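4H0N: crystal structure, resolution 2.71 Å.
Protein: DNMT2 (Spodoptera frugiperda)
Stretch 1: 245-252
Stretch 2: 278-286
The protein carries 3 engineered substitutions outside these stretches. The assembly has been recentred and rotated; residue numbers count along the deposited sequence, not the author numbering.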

# COMPACT_ATOMS: atom_id res chain seq x y z
N GLY A 245 8.95 9.90 -1.97
CA GLY A 245 7.94 10.45 -1.08
C GLY A 245 8.17 11.92 -0.84
O GLY A 245 9.19 12.48 -1.24
N SER A 246 7.21 12.56 -0.18
CA SER A 246 7.31 13.99 0.10
C SER A 246 8.18 14.30 1.31
O SER A 246 8.41 13.45 2.18
CB SER A 246 5.92 14.60 0.30
OG SER A 246 5.27 14.80 -0.94
N ILE A 247 8.65 15.54 1.35
CA ILE A 247 9.44 16.07 2.45
C ILE A 247 8.60 17.14 3.16
O ILE A 247 7.80 17.83 2.53
CB ILE A 247 10.77 16.65 1.92
CG1 ILE A 247 11.67 15.51 1.48
CG2 ILE A 247 11.48 17.48 2.96
CD1 ILE A 247 11.82 14.43 2.52
N PHE A 248 8.77 17.27 4.48
CA PHE A 248 7.97 18.21 5.25
C PHE A 248 8.82 19.28 5.94
O PHE A 248 9.96 19.02 6.33
CB PHE A 248 7.14 17.46 6.30
CG PHE A 248 6.42 18.37 7.25
CD1 PHE A 248 5.24 18.98 6.87
CD2 PHE A 248 6.93 18.61 8.51
CE1 PHE A 248 4.58 19.83 7.74
CE2 PHE A 248 6.27 19.45 9.39
CZ PHE A 248 5.09 20.07 9.00
N THR A 249 8.24 20.46 6.10
CA THR A 249 8.83 21.52 6.90
C THR A 249 7.73 22.29 7.63
O THR A 249 6.57 22.25 7.23
CB THR A 249 9.64 22.51 6.06
OG1 THR A 249 10.40 23.35 6.93
CG2 THR A 249 8.74 23.37 5.21
N ASP A 250 8.10 22.97 8.71
CA ASP A 250 7.14 23.75 9.48
C ASP A 250 7.17 25.19 9.01
O ASP A 250 6.31 26.00 9.38
CB ASP A 250 7.48 23.69 10.97
CG ASP A 250 7.54 22.28 11.50
OD1 ASP A 250 6.54 21.82 12.10
OD2 ASP A 250 8.58 21.61 11.30
N LYS A 251 8.16 25.50 8.18
CA LYS A 251 8.37 26.86 7.68
C LYS A 251 7.32 27.21 6.62
O LYS A 251 6.77 26.32 5.97
CB LYS A 251 9.77 27.01 7.09
CG LYS A 251 10.96 26.80 8.03
CD LYS A 251 10.97 27.89 9.06
CE LYS A 251 12.37 28.23 9.54
NZ LYS A 251 12.30 28.92 10.84
N PRO A 252 7.01 28.50 6.47
CA PRO A 252 6.12 28.96 5.40
C PRO A 252 6.69 28.65 4.02
O PRO A 252 7.91 28.67 3.84
CB PRO A 252 6.06 30.48 5.62
CG PRO A 252 6.38 30.65 7.06
CD PRO A 252 7.39 29.59 7.38
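Stretch 2 (278-286) KELKLRYFT

Stretch 2 runs without regular helix or strand and crosses stretch 1 in a roughly antiparallel sense. The end-to-end directions of the touching parts are 137° apart. The two meet in a single antiparallel bridge, Phe248 with Arg283, whose CA atoms lie 5.5 Å apart. Phe248 N donates to Arg283 O at 3.0 Å, and Arg283 N donates to Phe248 O at 2.9 Å. Both bonds are nearly straight. From this pair the register runs outward. By nearest CA atoms, Ile247 is opposite Tyr284 in the register (5.4 Å, CA to CA) and Thr249 is opposite Leu282 (4.8 Å, CA to CA), and Lys251 lies nearest Leu280.

Phe248 has the most surface covered by the other stretch. Its side chain, chi1 t, touches both Phe285 and Arg283. Phe248 CB sits over the face of the Phe285 ring, 3.8 Å from Phe285 CZ. The two rings are oblique, with centroids 5.9 Å apart and planes at 39°. Phe248 CD2 lies over one face of the Arg283 guanidinium, and Phe248 CE2 is 3.4 Å from Arg283 NH2. Arg283 NH1 also bonds its neighbour's carbonyl, Tyr284 O, at 2.9 Å, which helps fix the guanidinium.

Ile247 has its CA-to-CB bond pointing away, yet the end of the side chain returns to stretch 2. Ile247 CD1 reaches Tyr284 CD1 at 3.4 Å, and Ile247 CG2 reaches Leu282 CB at 3.7 Å.

Past the bridge, the Thr249 hydroxyl takes over from the backbone. Thr249 OG1 donates to Leu280 O at 2.7 Å. It also accepts a weak bond from Lys251 N at 3.3 Å.

Lys281 has positive phi and psi, 49° and 35°. Its side chain reaches back to Lys251, with Lys281 CE 3.6 Å from Lys251 CD. The like-charged ends, Lys251 NZ and Lys281 NZ, are 3.8 Å apart. Lys281 is poorly ordered, so this approach is less certain.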

# COMPACT_ATOMS: atom_id res chain seq x y z
N LYS A 278 20.00 23.72 4.90
CA LYS A 278 20.13 23.23 6.26
C LYS A 278 19.21 24.00 7.21
O LYS A 278 18.69 23.43 8.18
CB LYS A 278 21.58 23.33 6.74
CG LYS A 278 22.28 22.00 6.96
CD LYS A 278 22.52 21.74 8.44
CE LYS A 278 23.16 22.95 9.10
NZ LYS A 278 23.58 22.69 10.51
N GLU A 279 19.00 25.28 6.92
CA GLU A 279 18.22 26.15 7.80
C GLU A 279 16.74 26.21 7.45
O GLU A 279 16.00 27.05 7.97
CB GLU A 279 18.83 27.56 7.86
CG GLU A 279 18.87 28.31 6.53
CD GLU A 279 19.85 29.48 6.55
OE1 GLU A 279 21.05 29.25 6.79
OE2 GLU A 279 19.42 30.63 6.31
N LEU A 280 16.31 25.30 6.57
CA LEU A 280 14.89 25.13 6.27
C LEU A 280 14.24 24.10 7.19
O LEU A 280 13.03 23.93 7.18
CB LEU A 280 14.69 24.73 4.80
CG LEU A 280 14.55 25.88 3.80
CD1 LEU A 280 14.17 25.35 2.42
CD2 LEU A 280 13.52 26.88 4.30
N LYS A 281 15.07 23.41 7.98
CA LYS A 281 14.64 22.31 8.84
C LYS A 281 13.76 21.24 8.15
O LYS A 281 12.86 20.66 8.77
CB LYS A 281 14.03 22.82 10.17
CG LYS A 281 12.54 23.24 10.11
CD LYS A 281 12.03 23.77 11.45
CE LYS A 281 11.42 25.09 11.33
NZ LYS A 281 11.37 25.78 12.67
N LEU A 282 14.04 20.97 6.87
CA LEU A 282 13.34 19.91 6.16
C LEU A 282 13.55 18.59 6.87
O LEU A 282 14.66 18.26 7.27
CB LEU A 282 13.84 19.79 4.73
CG LEU A 282 13.61 21.03 3.86
CD1 LEU A 282 14.29 20.87 2.51
CD2 LEU A 282 12.12 21.25 3.69
N ARG A 283 12.47 17.83 7.05
CA ARG A 283 12.56 16.54 7.72
C ARG A 283 11.66 15.54 7.02
O ARG A 283 10.73 15.91 6.31
CB ARG A 283 12.13 16.66 9.17
CG ARG A 283 10.63 16.85 9.36
CD ARG A 283 10.19 16.27 10.69
NE ARG A 283 8.88 16.76 11.11
CZ ARG A 283 7.74 16.12 10.89
NH1 ARG A 283 7.73 14.96 10.24
NH2 ARG A 283 6.60 16.64 11.33
N TYR A 284 11.92 14.26 7.25
CA TYR A 284 11.04 13.21 6.75
C TYR A 284 9.78 13.10 7.60
O TYR A 284 9.74 13.58 8.73
CB TYR A 284 11.78 11.88 6.74
CG TYR A 284 13.00 11.85 5.86
CD1 TYR A 284 12.88 11.86 4.47
CD2 TYR A 284 14.28 11.80 6.40
CE1 TYR A 284 14.00 11.84 3.66
CE2 TYR A 284 15.40 11.77 5.60
CZ TYR A 284 15.26 11.79 4.23
OH TYR A 284 16.38 11.76 3.43
N PHE A 285 8.74 12.49 7.05
CA PHE A 285 7.60 12.11 7.86
C PHE A 285 8.03 10.94 8.74
O PHE A 285 8.80 10.08 8.31
CB PHE A 285 6.40 11.71 6.99
CG PHE A 285 5.76 12.87 6.26
CD1 PHE A 285 4.93 13.75 6.94
CD2 PHE A 285 5.98 13.06 4.91
CE1 PHE A 285 4.33 14.82 6.27
CE2 PHE A 285 5.39 14.13 4.24
CZ PHE A 285 4.56 15.00 4.92
N THR A 286 7.56 10.91 9.99
CA THR A 286 7.85 9.80 10.88
C THR A 286 6.99 8.61 10.49
O THR A 286 5.93 8.80 9.88
CB THR A 286 7.53 10.16 12.34
OG1 THR A 286 6.11 10.05 12.54
CG2 THR A 286 8.00 11.56 12.68